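Local structure of thiosulfate sulfurtransferase (Pseudomonas aeruginosa, 1YT8) at residues Leu396-Ser401 with Tyr433-Gly438; Ala412-Arg417 with Arg486-Arg491; Ala376-Pro381 with Leu460-Thr465; Ser418-Ala423 with Ala448-Leu453. The protein probably transfers sulfur from thiosulfate to cyanide, as a sulfurtransferase built from four successive rhodanese-like domains. One frame throughout, in Å; residues are numbered along the deposited sequence.

Interaction 1. Residues Leu396-Ser401 with Tyr433-Gly438; sequences LDFTAS and YVLTCG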
# COMPACT_ATOMS: atom_id res chain seq x y z
N LEU A 396 3.79 -23.76 -14.17
CA LEU A 396 2.96 -23.06 -13.19
C LEU A 396 3.45 -21.62 -13.08
O LEU A 396 4.64 -21.39 -12.84
CB LEU A 396 3.06 -23.75 -11.83
CG LEU A 396 2.69 -25.23 -11.78
CD1 LEU A 396 2.74 -25.72 -10.34
CD2 LEU A 396 1.29 -25.44 -12.38
N ASP A 397 2.54 -20.67 -13.24
CA ASP A 397 2.86 -19.25 -13.17
C ASP A 397 2.36 -18.65 -11.85
O ASP A 397 1.16 -18.64 -11.59
CB ASP A 397 2.21 -18.51 -14.35
CG ASP A 397 2.84 -17.17 -14.63
OD1 ASP A 397 3.49 -16.60 -13.72
OD2 ASP A 397 2.69 -16.67 -15.77
N PHE A 398 3.28 -18.15 -11.04
CA PHE A 398 2.94 -17.57 -9.74
C PHE A 398 2.77 -16.05 -9.72
O PHE A 398 2.47 -15.47 -8.67
CB PHE A 398 4.01 -17.97 -8.71
CG PHE A 398 3.99 -19.43 -8.36
CD1 PHE A 398 3.29 -19.88 -7.25
CD2 PHE A 398 4.63 -20.36 -9.17
CE1 PHE A 398 3.23 -21.24 -6.94
CE2 PHE A 398 4.57 -21.73 -8.88
CZ PHE A 398 3.87 -22.16 -7.76
N THR A 399 2.98 -15.40 -10.86
CA THR A 399 2.83 -13.94 -10.91
C THR A 399 1.36 -13.58 -10.62
O THR A 399 0.50 -14.45 -10.64
CB THR A 399 3.24 -13.37 -12.28
OG1 THR A 399 3.36 -11.95 -12.20
CG2 THR A 399 2.20 -13.72 -13.34
N ALA A 400 1.09 -12.31 -10.36
CA ALA A 400 -0.27 -11.87 -10.08
C ALA A 400 -1.17 -12.21 -11.27
O ALA A 400 -0.75 -12.10 -12.42
CB ALA A 400 -0.30 -10.37 -9.80
N SER A 401 -2.41 -12.60 -10.99
CA SER A 401 -3.35 -12.97 -12.05
C SER A 401 -3.48 -11.87 -13.10
O SER A 401 -3.63 -12.16 -14.29
CB SER A 401 -4.73 -13.32 -11.48
OG SER A 401 -5.38 -12.19 -10.92
N TYR A 433 7.55 -30.50 -13.51
CA TYR A 433 6.99 -29.17 -13.34
C TYR A 433 8.08 -28.11 -13.48
O TYR A 433 9.21 -28.31 -13.05
CB TYR A 433 6.37 -29.02 -11.96
CG TYR A 433 5.13 -29.85 -11.72
CD1 TYR A 433 3.86 -29.33 -11.98
CD2 TYR A 433 5.22 -31.14 -11.21
CE1 TYR A 433 2.71 -30.08 -11.73
CE2 TYR A 433 4.09 -31.90 -10.97
CZ TYR A 433 2.84 -31.37 -11.22
OH TYR A 433 1.72 -32.13 -10.98
N VAL A 434 7.71 -26.98 -14.06
CA VAL A 434 8.62 -25.85 -14.21
C VAL A 434 7.85 -24.66 -13.64
O VAL A 434 6.75 -24.35 -14.09
CB VAL A 434 8.97 -25.59 -15.69
CG1 VAL A 434 9.85 -24.34 -15.78
CG2 VAL A 434 9.70 -26.79 -16.27
N LEU A 435 8.43 -24.01 -12.64
CA LEU A 435 7.77 -22.88 -12.00
C LEU A 435 8.32 -21.54 -12.48
O LEU A 435 9.52 -21.40 -12.71
CB LEU A 435 7.92 -22.98 -10.48
CG LEU A 435 7.76 -24.38 -9.86
CD1 LEU A 435 7.81 -24.25 -8.34
CD2 LEU A 435 6.45 -25.02 -10.29
N THR A 436 7.44 -20.56 -12.62
CA THR A 436 7.87 -19.24 -13.07
C THR A 436 7.04 -18.13 -12.43
O THR A 436 6.06 -18.39 -11.74
CB THR A 436 7.75 -19.11 -14.61
OG1 THR A 436 8.39 -17.90 -15.05
CG2 THR A 436 6.29 -19.06 -15.04
N CYS A 437 7.48 -16.91 -12.66
CA CYS A 437 6.80 -15.70 -12.21
C CYS A 437 7.58 -14.60 -12.90
O CYS A 437 8.43 -14.89 -13.75
CB CYS A 437 6.85 -15.54 -10.67
SG CYS A 437 8.46 -15.27 -9.91
N GLY A 438 7.31 -13.34 -12.57
CA GLY A 438 8.01 -12.25 -13.22
C GLY A 438 9.52 -12.43 -13.36
O GLY A 438 10.06 -12.36 -14.46
O HOH W 1 5.82 -11.83 -10.84
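Leu396 and Leu435 are paired in register on adjacent parallel strands, 393-397 and 432-436, inside the five-stranded sheet of a rhodanese-like alpha/beta domain. Their side chains run side by side and point the same way, with Leu396 CD1 3.8 Å from Leu435 CD2, on the sheet face covered by helices 420-427 and 441-454. The same methyl of Leu396 also touches CD1 of the Tyr433 ring at 4.1 Å. Both backbone polar atoms of Leu396 are used: N donates to Val434 O, and O accepts from Thr436 N at 2.9 Å. On the other face Thr436 sits beside Asp397. Its OG1 is anti to the backbone N (chi1 -170°) and is hydrogen-bonded to Thr465 OG1, while CG2 lies 3.6 Å from Leu396 O. Where the first strand ends, Phe398 N donates to Thr436 O at 2.9 Å, and this oxygen also lies in the plane of the Phe398 ring, at its edge, 3.5 Å from CD2. Asp397 OD1 then accepts from Thr399 N at 3.1 Å, an Asx turn in which the N-H comes from above the carboxylate plane. Cys437 follows its strand as Cys193, part of the sulfite pocket, follows strand 188-192. Beyond it a water bridges the two loops, hydrogen-bonded to Thr399 OG1, which also bonds to Asn403 ND2, and accepting from Gly438 N at 2.7 Å.

Interaction 2. Residues Ala412-Arg417 with Arg486-Arg491; sequences AAWVLR and RIDRYR
Two first torsions bring Trp414 and Asp488 together: CG of Trp414 is anti to its backbone N (chi1 -180°), and CG of Asp488 lies between its backbone N and carbonyl carbon (chi1 60°). The contact joins the outermost strand of a rhodanese-like parallel sheet, 413-414, to the irregular segment 486-491; the Trp414 backbone also bonds to Leu481 and Ala483. The indole and the carboxylate reach toward each other tip to tip, their planes 49° apart, with Trp414 CZ2 3.6 Å from Asp488 OD2 and Trp414 CH2 4.0 Å from Asp488 OD1. No hydrogen bond links the two segments. The polar ends are held instead by the neighbouring segment 396-401, where Thr399 O accepts from Trp414 NE1 and Ser401 OG is hydrogen-bonded to Asp488 OD1, so the turn leading into helix 401-406 bonds to both partners. Farther round the indole, CZ3 of Trp414 packs 4.0 Å from CA of Arg486, whose guanidinium makes a salt bridge with Glu479. Leu416 extends the apolar part of the contact. It crosses Ile487 at about a right angle, and its two methyls divide the work: CD2 meets Asp488 CB at 3.9 Å, and CD1 lies 3.8 Å from Ile487 CG1.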
# COMPACT_ATOMS: atom_id res chain seq x y z
N ALA A 412 1.16 -22.07 -19.95
CA ALA A 412 1.32 -21.92 -18.51
C ALA A 412 -0.02 -21.85 -17.78
O ALA A 412 -1.00 -21.32 -18.31
CB ALA A 412 2.14 -20.66 -18.20
N ALA A 413 -0.06 -22.41 -16.58
CA ALA A 413 -1.27 -22.40 -15.77
C ALA A 413 -1.08 -21.42 -14.62
O ALA A 413 -0.07 -21.47 -13.92
CB ALA A 413 -1.56 -23.80 -15.22
N TRP A 414 -2.03 -20.51 -14.43
CA TRP A 414 -1.91 -19.56 -13.33
C TRP A 414 -2.36 -20.25 -12.04
O TRP A 414 -3.36 -20.97 -12.02
CB TRP A 414 -2.77 -18.31 -13.56
CG TRP A 414 -2.64 -17.33 -12.43
CD1 TRP A 414 -1.57 -16.52 -12.17
CD2 TRP A 414 -3.56 -17.15 -11.35
NE1 TRP A 414 -1.77 -15.84 -10.99
CE2 TRP A 414 -2.98 -16.21 -10.46
CE3 TRP A 414 -4.81 -17.69 -11.04
CZ2 TRP A 414 -3.62 -15.80 -9.28
CZ3 TRP A 414 -5.45 -17.28 -9.86
CH2 TRP A 414 -4.85 -16.34 -9.00
N VAL A 415 -1.62 -20.02 -10.96
CA VAL A 415 -1.94 -20.62 -9.68
C VAL A 415 -1.71 -19.68 -8.51
O VAL A 415 -0.98 -18.69 -8.62
CB VAL A 415 -1.08 -21.89 -9.41
CG1 VAL A 415 -1.31 -22.93 -10.50
CG2 VAL A 415 0.38 -21.50 -9.36
N LEU A 416 -2.33 -20.01 -7.39
CA LEU A 416 -2.18 -19.28 -6.14
C LEU A 416 -1.26 -20.17 -5.32
O LEU A 416 -1.53 -21.36 -5.16
CB LEU A 416 -3.52 -19.17 -5.41
CG LEU A 416 -4.53 -18.11 -5.84
CD1 LEU A 416 -5.81 -18.27 -5.02
CD2 LEU A 416 -3.94 -16.72 -5.65
N ARG A 417 -0.17 -19.61 -4.81
CA ARG A 417 0.74 -20.41 -4.02
C ARG A 417 0.04 -20.97 -2.78
O ARG A 417 0.38 -22.05 -2.30
CB ARG A 417 1.95 -19.58 -3.60
CG ARG A 417 2.96 -20.38 -2.79
CD ARG A 417 4.13 -19.52 -2.37
NE ARG A 417 4.99 -20.22 -1.42
CZ ARG A 417 5.75 -19.60 -0.52
NH1 ARG A 417 5.76 -18.28 -0.47
NH2 ARG A 417 6.49 -20.31 0.32
N ARG A 486 -9.36 -16.35 -9.19
CA ARG A 486 -8.72 -15.04 -9.17
C ARG A 486 -9.19 -14.19 -8.00
O ARG A 486 -10.03 -13.31 -8.15
CB ARG A 486 -8.97 -14.26 -10.47
CG ARG A 486 -8.21 -14.80 -11.68
CD ARG A 486 -8.37 -13.88 -12.89
NE ARG A 486 -7.69 -12.60 -12.72
CZ ARG A 486 -7.62 -11.66 -13.65
NH1 ARG A 486 -8.20 -11.85 -14.83
NH2 ARG A 486 -6.97 -10.53 -13.43
N ILE A 487 -8.63 -14.46 -6.82
CA ILE A 487 -8.98 -13.71 -5.62
C ILE A 487 -7.75 -13.01 -5.04
O ILE A 487 -7.79 -12.52 -3.91
CB ILE A 487 -9.55 -14.65 -4.53
CG1 ILE A 487 -8.53 -15.75 -4.22
CG2 ILE A 487 -10.87 -15.24 -5.00
CD1 ILE A 487 -8.91 -16.64 -3.04
N ASP A 488 -6.67 -12.96 -5.82
CA ASP A 488 -5.44 -12.35 -5.34
C ASP A 488 -5.47 -10.83 -5.28
O ASP A 488 -4.59 -10.22 -4.66
CB ASP A 488 -4.23 -12.85 -6.15
CG ASP A 488 -4.32 -12.54 -7.64
OD1 ASP A 488 -5.44 -12.51 -8.20
OD2 ASP A 488 -3.26 -12.35 -8.26
N ARG A 489 -6.48 -10.21 -5.89
CA ARG A 489 -6.59 -8.75 -5.85
C ARG A 489 -8.02 -8.25 -5.64
O ARG A 489 -8.95 -8.70 -6.31
CB ARG A 489 -6.03 -8.12 -7.13
CG ARG A 489 -6.32 -6.62 -7.22
CD ARG A 489 -5.59 -5.93 -8.36
NE ARG A 489 -5.94 -4.51 -8.42
CZ ARG A 489 -7.13 -4.05 -8.79
NH1 ARG A 489 -8.09 -4.88 -9.15
NH2 ARG A 489 -7.37 -2.74 -8.77
N TYR A 490 -8.18 -7.32 -4.71
CA TYR A 490 -9.48 -6.73 -4.43
C TYR A 490 -9.74 -5.68 -5.50
O TYR A 490 -8.90 -4.81 -5.74
CB TYR A 490 -9.48 -6.08 -3.05
CG TYR A 490 -10.67 -5.17 -2.81
CD1 TYR A 490 -11.98 -5.63 -2.95
CD2 TYR A 490 -10.48 -3.84 -2.42
CE1 TYR A 490 -13.08 -4.80 -2.71
CE2 TYR A 490 -11.57 -2.99 -2.17
CZ TYR A 490 -12.86 -3.48 -2.32
OH TYR A 490 -13.94 -2.65 -2.07
N ARG A 491 -10.90 -5.76 -6.14
CA ARG A 491 -11.27 -4.80 -7.18
C ARG A 491 -11.67 -3.48 -6.54
O ARG A 491 -12.83 -3.27 -6.19
CB ARG A 491 -12.43 -5.36 -8.01
CG ARG A 491 -12.81 -4.55 -9.23
CD ARG A 491 -13.98 -5.19 -9.96
NE ARG A 491 -14.32 -4.50 -11.20
CZ ARG A 491 -15.32 -4.85 -12.00
NH1 ARG A 491 -16.09 -5.89 -11.69
NH2 ARG A 491 -15.56 -4.16 -13.11

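Interaction 3. Residues Ala376-Pro381 with Leu460-Thr465; sequences ADTIDP and LLDGGT
Thr378 and Ile379 pair in parallel with Leu460 and Leu461, held by three backbone hydrogen bonds: Leu460 N to Asp377 O (2.9 Å), Ile379 N to Leu460 O, and Asp462 N to Ile379 O, the straightest at 171°. Leu460 O also receives a CA-H...O contact from Thr378, whose CA is 3.1 Å away. On the face shared by Thr378 and Leu460, CB of Leu460 rests 4.1 Å from CB of Ala376, and both residues pack against helix 441-454. On the other face Leu461 CG is anti to its backbone N (chi1 -179°), and CD1 beyond it meets Ile379 O at 3.5 Å and Pro381 CA at 3.9 Å. Pro381 opens helix 381-387, and Leu461 also packs on Leu384 of that helix. The pairing places the first strand of the rhodanese-like domain at the sheet edge, next to the last strand in sequence, in the order 1-5-4-2-3. On the exposed side, round Asp462, the contact is polar. Asp462 CB lies 3.5 Å from Ile379 O, and the carboxylates of Asp380 and Asp462 run side by side, planes 23° apart, with Asp380 OD1 3.9 Å from Asp462 OD2. These like charges are close, but both residues are exposed, which may temper the repulsion. The same OD2 lies 3.7 Å from Thr378 OG1. Asp462 is itself the second residue of a type II beta turn, Leu461 to Gly464, closed by Gly464 N donating to Leu461 O; at the backbone angles of Gly463 a CB would collide with the preceding carbonyl O.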
# COMPACT_ATOMS: atom_id res chain seq x y z
N ALA A 376 17.23 -24.50 -5.70
CA ALA A 376 16.38 -25.03 -6.76
C ALA A 376 17.18 -25.34 -8.01
O ALA A 376 18.16 -24.66 -8.32
CB ALA A 376 15.27 -24.03 -7.09
N ASP A 377 16.77 -26.39 -8.71
CA ASP A 377 17.41 -26.77 -9.95
C ASP A 377 16.74 -25.89 -11.01
O ASP A 377 15.51 -25.85 -11.09
CB ASP A 377 17.18 -28.25 -10.25
CG ASP A 377 17.84 -29.15 -9.22
OD1 ASP A 377 19.06 -29.00 -8.99
OD2 ASP A 377 17.14 -30.00 -8.63
N THR A 378 17.54 -25.18 -11.79
CA THR A 378 17.00 -24.29 -12.81
C THR A 378 17.07 -24.84 -14.22
O THR A 378 17.79 -25.80 -14.51
CB THR A 378 17.70 -22.92 -12.78
OG1 THR A 378 19.11 -23.09 -12.99
CG2 THR A 378 17.47 -22.22 -11.45
N ILE A 379 16.31 -24.21 -15.11
CA ILE A 379 16.26 -24.58 -16.51
C ILE A 379 16.22 -23.29 -17.31
O ILE A 379 15.51 -22.35 -16.95
CB ILE A 379 15.01 -25.44 -16.80
CG1 ILE A 379 14.97 -25.83 -18.28
CG2 ILE A 379 13.75 -24.67 -16.41
CD1 ILE A 379 13.80 -26.73 -18.64
N ASP A 380 16.99 -23.23 -18.39
CA ASP A 380 17.04 -22.04 -19.24
C ASP A 380 15.79 -21.96 -20.11
O ASP A 380 15.20 -22.97 -20.45
CB ASP A 380 18.28 -22.06 -20.14
CG ASP A 380 19.58 -22.19 -19.36
OD1 ASP A 380 19.80 -21.40 -18.42
OD2 ASP A 380 20.38 -23.10 -19.69
N PRO A 381 15.37 -20.73 -20.47
CA PRO A 381 14.18 -20.53 -21.30
C PRO A 381 14.17 -21.36 -22.59
O PRO A 381 13.16 -21.96 -22.94
CB PRO A 381 14.21 -19.03 -21.58
CG PRO A 381 14.77 -18.48 -20.29
CD PRO A 381 15.91 -19.44 -19.99
N LEU A 460 12.95 -24.63 -11.68
CA LEU A 460 12.69 -23.20 -11.64
C LEU A 460 13.20 -22.58 -12.93
O LEU A 460 14.35 -22.80 -13.32
CB LEU A 460 13.42 -22.55 -10.46
CG LEU A 460 13.26 -21.04 -10.30
CD1 LEU A 460 11.81 -20.72 -9.94
CD2 LEU A 460 14.20 -20.52 -9.20
N LEU A 461 12.35 -21.81 -13.60
CA LEU A 461 12.75 -21.16 -14.84
C LEU A 461 13.75 -20.07 -14.49
O LEU A 461 13.43 -19.13 -13.76
CB LEU A 461 11.54 -20.55 -15.55
CG LEU A 461 11.81 -19.85 -16.88
CD1 LEU A 461 12.47 -20.83 -17.84
CD2 LEU A 461 10.51 -19.33 -17.47
N ASP A 462 14.97 -20.20 -15.01
CA ASP A 462 16.05 -19.25 -14.76
C ASP A 462 15.67 -17.86 -15.28
O ASP A 462 15.59 -17.65 -16.49
CB ASP A 462 17.32 -19.72 -15.48
CG ASP A 462 18.59 -19.18 -14.83
OD1 ASP A 462 18.59 -18.02 -14.36
OD2 ASP A 462 19.60 -19.92 -14.81
N GLY A 463 15.42 -16.93 -14.37
CA GLY A 463 15.06 -15.58 -14.78
C GLY A 463 13.57 -15.34 -14.97
O GLY A 463 13.15 -14.23 -15.31
N GLY A 464 12.78 -16.38 -14.76
CA GLY A 464 11.34 -16.25 -14.89
C GLY A 464 10.83 -15.87 -16.27
O GLY A 464 11.55 -15.94 -17.27
N THR A 465 9.57 -15.45 -16.33
CA THR A 465 8.93 -15.07 -17.58
C THR A 465 9.64 -13.91 -18.28
O THR A 465 9.64 -13.83 -19.51
CB THR A 465 7.45 -14.71 -17.33
OG1 THR A 465 6.80 -15.80 -16.67
CG2 THR A 465 6.74 -14.42 -18.65

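Interaction 4. Residues Ser418-Ala423 with Ala448-Leu453; sequences SQLKQA and AEVQAL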
# COMPACT_ATOMS: atom_id res chain seq x y z
N SER A 418 -0.95 -20.23 -2.29
CA SER A 418 -1.70 -20.61 -1.09
C SER A 418 -2.70 -21.74 -1.31
O SER A 418 -3.26 -22.27 -0.36
CB SER A 418 -2.44 -19.40 -0.52
OG SER A 418 -3.43 -18.93 -1.43
N GLN A 419 -2.92 -22.11 -2.58
CA GLN A 419 -3.87 -23.17 -2.91
C GLN A 419 -3.26 -24.16 -3.91
O GLN A 419 -3.94 -24.62 -4.83
CB GLN A 419 -5.15 -22.57 -3.49
CG GLN A 419 -5.90 -21.67 -2.50
CD GLN A 419 -7.23 -21.17 -3.05
OE1 GLN A 419 -7.82 -21.77 -3.94
NE2 GLN A 419 -7.71 -20.06 -2.49
N LEU A 420 -1.99 -24.50 -3.70
CA LEU A 420 -1.30 -25.41 -4.60
C LEU A 420 -1.86 -26.84 -4.62
O LEU A 420 -1.89 -27.47 -5.68
CB LEU A 420 0.19 -25.45 -4.26
CG LEU A 420 1.03 -24.28 -4.77
CD1 LEU A 420 2.44 -24.37 -4.21
CD2 LEU A 420 1.07 -24.30 -6.30
N LYS A 421 -2.29 -27.34 -3.48
CA LYS A 421 -2.83 -28.70 -3.44
C LYS A 421 -3.98 -28.83 -4.43
O LYS A 421 -3.99 -29.73 -5.28
CB LYS A 421 -3.32 -29.06 -2.03
CG LYS A 421 -3.85 -30.48 -1.91
CD LYS A 421 -4.30 -30.78 -0.49
CE LYS A 421 -4.74 -32.23 -0.34
NZ LYS A 421 -5.93 -32.55 -1.18
N GLN A 422 -4.93 -27.91 -4.32
CA GLN A 422 -6.09 -27.92 -5.20
C GLN A 422 -5.70 -27.71 -6.67
O GLN A 422 -6.23 -28.37 -7.56
CB GLN A 422 -7.07 -26.83 -4.77
CG GLN A 422 -8.35 -26.80 -5.59
CD GLN A 422 -9.28 -25.67 -5.20
OE1 GLN A 422 -8.90 -24.49 -5.25
NE2 GLN A 422 -10.49 -26.01 -4.80
N ALA A 423 -4.78 -26.78 -6.92
CA ALA A 423 -4.35 -26.50 -8.28
C ALA A 423 -3.72 -27.71 -8.95
O ALA A 423 -4.04 -28.03 -10.10
CB ALA A 423 -3.37 -25.34 -8.29
N ALA A 448 9.82 -26.25 -3.06
CA ALA A 448 9.70 -27.30 -2.05
C ALA A 448 8.29 -27.84 -1.88
O ALA A 448 8.09 -29.05 -1.74
CB ALA A 448 10.23 -26.79 -0.70
N GLU A 449 7.29 -26.95 -1.88
CA GLU A 449 5.91 -27.38 -1.73
C GLU A 449 5.43 -28.17 -2.94
O GLU A 449 4.74 -29.19 -2.79
CB GLU A 449 4.98 -26.20 -1.49
CG GLU A 449 3.60 -26.66 -1.04
CD GLU A 449 2.64 -25.53 -0.73
OE1 GLU A 449 3.08 -24.39 -0.49
OE2 GLU A 449 1.42 -25.81 -0.71
N VAL A 450 5.77 -27.72 -4.13
CA VAL A 450 5.34 -28.43 -5.32
C VAL A 450 5.96 -29.83 -5.33
O VAL A 450 5.30 -30.81 -5.68
CB VAL A 450 5.72 -27.67 -6.61
CG1 VAL A 450 5.31 -28.49 -7.83
CG2 VAL A 450 5.03 -26.31 -6.64
N GLN A 451 7.22 -29.93 -4.93
CA GLN A 451 7.88 -31.23 -4.88
C GLN A 451 7.19 -32.14 -3.88
O GLN A 451 6.95 -33.32 -4.15
CB GLN A 451 9.35 -31.08 -4.46
CG GLN A 451 10.22 -30.34 -5.45
CD GLN A 451 11.62 -30.13 -4.91
OE1 GLN A 451 11.79 -29.62 -3.81
NE2 GLN A 451 12.62 -30.54 -5.69
N ALA A 452 6.85 -31.59 -2.72
CA ALA A 452 6.19 -32.36 -1.67
C ALA A 452 4.81 -32.86 -2.08
O ALA A 452 4.47 -34.03 -1.88
CB ALA A 452 6.08 -31.53 -0.39
N LEU A 453 4.01 -31.97 -2.66
CA LEU A 453 2.66 -32.33 -3.09
C LEU A 453 2.60 -33.26 -4.29
O LEU A 453 1.72 -34.13 -4.37
CB LEU A 453 1.85 -31.06 -3.40
CG LEU A 453 1.59 -30.11 -2.22
CD1 LEU A 453 1.11 -28.76 -2.75
CD2 LEU A 453 0.56 -30.74 -1.28
O HOH W 2 -0.53 -24.16 -0.80
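Leu420, in the first turn of helix 420-427, presses its side chain against helix 441-454 and carries the close part of this helix-helix contact. CG of Leu420 is anti to the carbonyl carbon (chi1 -79°), and CD1 beyond it lies 3.7 Å from Glu449 CD and 4.0 Å from Val450 CG2. The aliphatic part of Glu449 runs obliquely past the same methyl, both its CB and its CG being near CD1. The carboxylate lies against this methyl too, while OE1 makes a salt bridge with Arg82, from the first rhodanese-like sequence range. A water lies 2.6 Å from Glu449 OE2 and accepts a long bond of 3.3 Å from Leu420 N, in the opening turn of its helix. Leu453, although exposed, completes the close packing: its CD1 lies 3.8 Å from Leu420 CB and equally close to Lys421 N.

Toward solvent the fit is looser. The side chains of Lys421 and Leu453 approach only to 4.3 Å, between Lys421 CB and Leu453 CD2. Beyond CB the lysine leads away from helix 441-454, and its NZ forms a salt bridge with Glu425 of its own helix. No direct hydrogen bond joins the segments. Both helices cover the same face of the parallel sheet, Leu420 packing on Phe398 just after strand 393-397 and Val450 on Tyr433 and Leu435 of strand 432-436.

Overall arrangement
Interactions 1, 3 and 4 lie in the last rhodanese-like unit of the chain; interaction 2 joins its sheet to residues 486-491. Interactions 1, 2 and 3 all reach one parallel sheet, ordered 378-379, 458-461, 432-436, 393-397, 413-414: interaction 3 lies at the first edge, interaction 1 in the middle, and interaction 2 at the other end, its centre about 21 Å from that of interaction 3. Interaction 4 pairs two helices over the sheet, about 13 Å from interaction 1 between centres. Along the chain, interactions 1 and 4 are nested within the loop closed by interaction 3, while interaction 2 crosses interaction 3. Strands distant in sequence are thereby gathered into one compact alpha/beta unit.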